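Long-range contact in transcriptional regulator URE2 (Saccharomyces cerevisiae, PDB 1K0D), which represses nitrogen-utilisation genes by holding GATA activators in the cytoplasm, and has glutathione peroxidase activity: residues L38-F43 with M248-V253. Numbering follows the deposited sequence.
Sequences LSELGF and MRRPAV
In the glutathione S-transferase fold, this contact joins the thioredoxin-like N-terminal domain to the all-helical C-terminal domain. The end of helix 29-40 meets the start of helix 251-258, with Arg250 at its N-cap position. A side-on salt bridge joins Glu40 and Arg250. Glu40 sets CG beside its backbone N (chi1 -85°) and bends at chi2 (-72°), which carries the carboxylate over to the other segment. Arg250 bends at chi3 (60°), and the two side chains cross at about a right angle. NE of Arg250 lies 2.7 Å from OE1 of Glu40, and NH2 of Arg250 is 3.3 Å from OE2 of Glu40. Both bonds are nearly straight at the nitrogen. The two oxygens lie almost in the guanidinium plane, at its edge. The nitrogens, by contrast, meet the carboxylate from above its plane. Two bonds to separate oxygens limit rotation of both charged groups.

The methyl of Ala252 points toward helix 29-40 and lies between OG of Ser39 and the carboxylate carbon of Glu40. CB of Ala252 is 3.3 Å from CD of Glu40 and 3.4 Å from OG of Ser39. CG2 of Val253 adds a looser contact to OE1 of Glu40. The side chains of Glu40 and Arg250 also touch the loop residues Leu107 and Leu212, respectively. After helix 29-40, Gly42 takes positive phi in a Schellman motif and the chain turns away. Ser39 makes the other polar link: its OG, anti to the backbone N, donates to O of Ala252 at 2.8 Å, from above the carbonyl plane.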
ATOM      1  N   LEU B  38      13.523 -10.558  -3.311  1.00 22.73           N
ATOM      2  CA  LEU B  38      14.925 -10.298  -3.613  1.00 25.36           C
ATOM      3  C   LEU B  38      15.578 -11.653  -3.963  1.00 26.24           C
ATOM      4  O   LEU B  38      16.326 -11.781  -4.938  1.00 24.25           O
ATOM      5  CB  LEU B  38      15.587  -9.696  -2.363  1.00 25.76           C
ATOM      6  CG  LEU B  38      16.485  -8.449  -2.360  1.00 31.01           C
ATOM      7  CD1 LEU B  38      16.077  -7.427  -3.415  1.00 27.00           C
ATOM      8  CD2 LEU B  38      16.418  -7.835  -0.958  1.00 27.27           C
ATOM      9  N   SER B  39      15.273 -12.671  -3.161  1.00 24.96           N
ATOM     10  CA  SER B  39      15.838 -13.991  -3.381  1.00 26.40           C
ATOM     11  C   SER B  39      15.286 -14.673  -4.626  1.00 24.77           C
ATOM     12  O   SER B  39      16.045 -15.238  -5.405  1.00 24.62           O
ATOM     13  CB  SER B  39      15.610 -14.870  -2.151  1.00 26.95           C
ATOM     14  OG  SER B  39      15.931 -16.215  -2.442  1.00 34.27           O
ATOM     15  N   GLU B  40      13.970 -14.613  -4.823  1.00 25.32           N
ATOM     16  CA  GLU B  40      13.350 -15.237  -5.989  1.00 25.56           C
ATOM     17  C   GLU B  40      13.860 -14.660  -7.312  1.00 26.62           C
ATOM     18  O   GLU B  40      13.987 -15.379  -8.304  1.00 25.32           O
ATOM     19  CB  GLU B  40      11.822 -15.087  -5.922  1.00 27.24           C
ATOM     20  CG  GLU B  40      11.101 -16.164  -5.103  1.00 30.73           C
ATOM     21  CD  GLU B  40      11.084 -17.544  -5.785  1.00 33.99           C
ATOM     22  OE1 GLU B  40      10.625 -18.521  -5.150  1.00 33.97           O
ATOM     23  OE2 GLU B  40      11.521 -17.654  -6.954  1.00 34.32           O
ATOM     24  N   LEU B  41      14.152 -13.364  -7.329  1.00 25.12           N
ATOM     25  CA  LEU B  41      14.626 -12.709  -8.540  1.00 26.29           C
ATOM     26  C   LEU B  41      16.124 -12.849  -8.751  1.00 27.88           C
ATOM     27  O   LEU B  41      16.652 -12.391  -9.761  1.00 27.90           O
ATOM     28  CB  LEU B  41      14.246 -11.223  -8.522  1.00 25.24           C
ATOM     29  CG  LEU B  41      12.740 -10.959  -8.539  1.00 26.30           C
ATOM     30  CD1 LEU B  41      12.478  -9.481  -8.339  1.00 28.74           C
ATOM     31  CD2 LEU B  41      12.146 -11.436  -9.851  1.00 23.75           C
ATOM     32  N   GLY B  42      16.810 -13.478  -7.800  1.00 29.52           N
ATOM     33  CA  GLY B  42      18.246 -13.661  -7.930  1.00 30.29           C
ATOM     34  C   GLY B  42      19.075 -12.433  -7.599  1.00 30.99           C
ATOM     35  O   GLY B  42      20.247 -12.354  -7.957  1.00 32.28           O
ATOM     36  N   PHE B  43      18.473 -11.465  -6.920  1.00 31.23           N
ATOM     37  CA  PHE B  43      19.190 -10.255  -6.547  1.00 32.55           C
ATOM     38  C   PHE B  43      20.031 -10.527  -5.302  1.00 33.67           C
ATOM     39  O   PHE B  43      19.536 -11.040  -4.296  1.00 32.82           O
ATOM     40  CB  PHE B  43      18.198  -9.110  -6.296  1.00 31.27           C
ATOM     41  CG  PHE B  43      17.593  -8.531  -7.563  1.00 32.77           C
ATOM     42  CD1 PHE B  43      16.232  -8.230  -7.631  1.00 31.38           C
ATOM     43  CD2 PHE B  43      18.386  -8.268  -8.677  1.00 34.55           C
ATOM     44  CE1 PHE B  43      15.666  -7.675  -8.792  1.00 28.96           C
ATOM     45  CE2 PHE B  43      17.828  -7.712  -9.844  1.00 34.71           C
ATOM     46  CZ  PHE B  43      16.463  -7.417  -9.895  1.00 30.63           C
ATOM     47  N   MET B 248       6.047 -22.072   0.293  1.00 27.39           N
ATOM     48  CA  MET B 248       7.029 -22.390   1.326  1.00 31.36           C
ATOM     49  C   MET B 248       8.022 -23.483   0.907  1.00 30.06           C
ATOM     50  O   MET B 248       9.061 -23.639   1.536  1.00 30.07           O
ATOM     51  CB  MET B 248       6.319 -22.821   2.619  1.00 33.59           C
ATOM     52  CG  MET B 248       5.538 -21.718   3.323  1.00 40.77           C
ATOM     53  SD  MET B 248       6.580 -20.623   4.320  1.00 50.49           S
ATOM     54  CE  MET B 248       7.300 -19.631   3.050  1.00 50.42           C
ATOM     55  N   ARG B 249       7.708 -24.234  -0.148  1.00 30.14           N
ATOM     56  CA  ARG B 249       8.606 -25.294  -0.608  1.00 30.38           C
ATOM     57  C   ARG B 249       9.613 -24.819  -1.648  1.00 29.58           C
ATOM     58  O   ARG B 249      10.519 -25.566  -2.025  1.00 28.55           O
ATOM     59  CB  ARG B 249       7.811 -26.463  -1.194  1.00 33.47           C
ATOM     60  CG  ARG B 249       6.803 -27.048  -0.232  1.00 37.44           C
ATOM     61  CD  ARG B 249       6.218 -28.348  -0.741  1.00 41.93           C
ATOM     62  NE  ARG B 249       5.211 -28.842   0.194  1.00 47.36           N
ATOM     63  CZ  ARG B 249       3.903 -28.650   0.062  1.00 46.68           C
ATOM     64  NH1 ARG B 249       3.427 -27.980  -0.982  1.00 45.79           N
ATOM     65  NH2 ARG B 249       3.073 -29.111   0.989  1.00 47.66           N
ATOM     66  N   ARG B 250       9.461 -23.584  -2.120  1.00 27.17           N
ATOM     67  CA  ARG B 250      10.381 -23.051  -3.121  1.00 26.68           C
ATOM     68  C   ARG B 250      11.733 -22.696  -2.500  1.00 26.23           C
ATOM     69  O   ARG B 250      11.805 -22.052  -1.449  1.00 26.99           O
ATOM     70  CB  ARG B 250       9.765 -21.823  -3.797  1.00 27.61           C
ATOM     71  CG  ARG B 250       8.419 -22.102  -4.471  1.00 28.02           C
ATOM     72  CD  ARG B 250       7.851 -20.837  -5.069  1.00 27.84           C
ATOM     73  NE  ARG B 250       8.758 -20.272  -6.066  1.00 30.09           N
ATOM     74  CZ  ARG B 250       8.769 -20.612  -7.353  1.00 28.63           C
ATOM     75  NH1 ARG B 250       7.917 -21.523  -7.815  1.00 25.95           N
ATOM     76  NH2 ARG B 250       9.628 -20.034  -8.177  1.00 26.12           N
ATOM     77  N   PRO B 251      12.828 -23.113  -3.143  1.00 27.25           N
ATOM     78  CA  PRO B 251      14.158 -22.817  -2.607  1.00 27.72           C
ATOM     79  C   PRO B 251      14.394 -21.348  -2.262  1.00 28.87           C
ATOM     80  O   PRO B 251      14.810 -21.023  -1.140  1.00 28.10           O
ATOM     81  CB  PRO B 251      15.087 -23.314  -3.710  1.00 27.86           C
ATOM     82  CG  PRO B 251      14.353 -24.506  -4.225  1.00 27.77           C
ATOM     83  CD  PRO B 251      12.926 -23.981  -4.332  1.00 27.94           C
ATOM     84  N   ALA B 252      14.139 -20.462  -3.221  1.00 27.06           N
ATOM     85  CA  ALA B 252      14.348 -19.038  -2.990  1.00 27.17           C
ATOM     86  C   ALA B 252      13.620 -18.552  -1.738  1.00 24.36           C
ATOM     87  O   ALA B 252      14.160 -17.756  -0.977  1.00 25.68           O
ATOM     88  CB  ALA B 252      13.916 -18.230  -4.211  1.00 25.85           C
ATOM     89  N   VAL B 253      12.406 -19.046  -1.516  1.00 25.56           N
ATOM     90  CA  VAL B 253      11.625 -18.650  -0.347  1.00 25.53           C
ATOM     91  C   VAL B 253      12.235 -19.212   0.939  1.00 28.21           C
ATOM     92  O   VAL B 253      12.362 -18.506   1.940  1.00 28.04           O
ATOM     93  CB  VAL B 253      10.156 -19.126  -0.464  1.00 25.68           C
ATOM     94  CG1 VAL B 253       9.395 -18.787   0.811  1.00 26.74           C
ATOM     95  CG2 VAL B 253       9.480 -18.461  -1.661  1.00 22.72           C
TER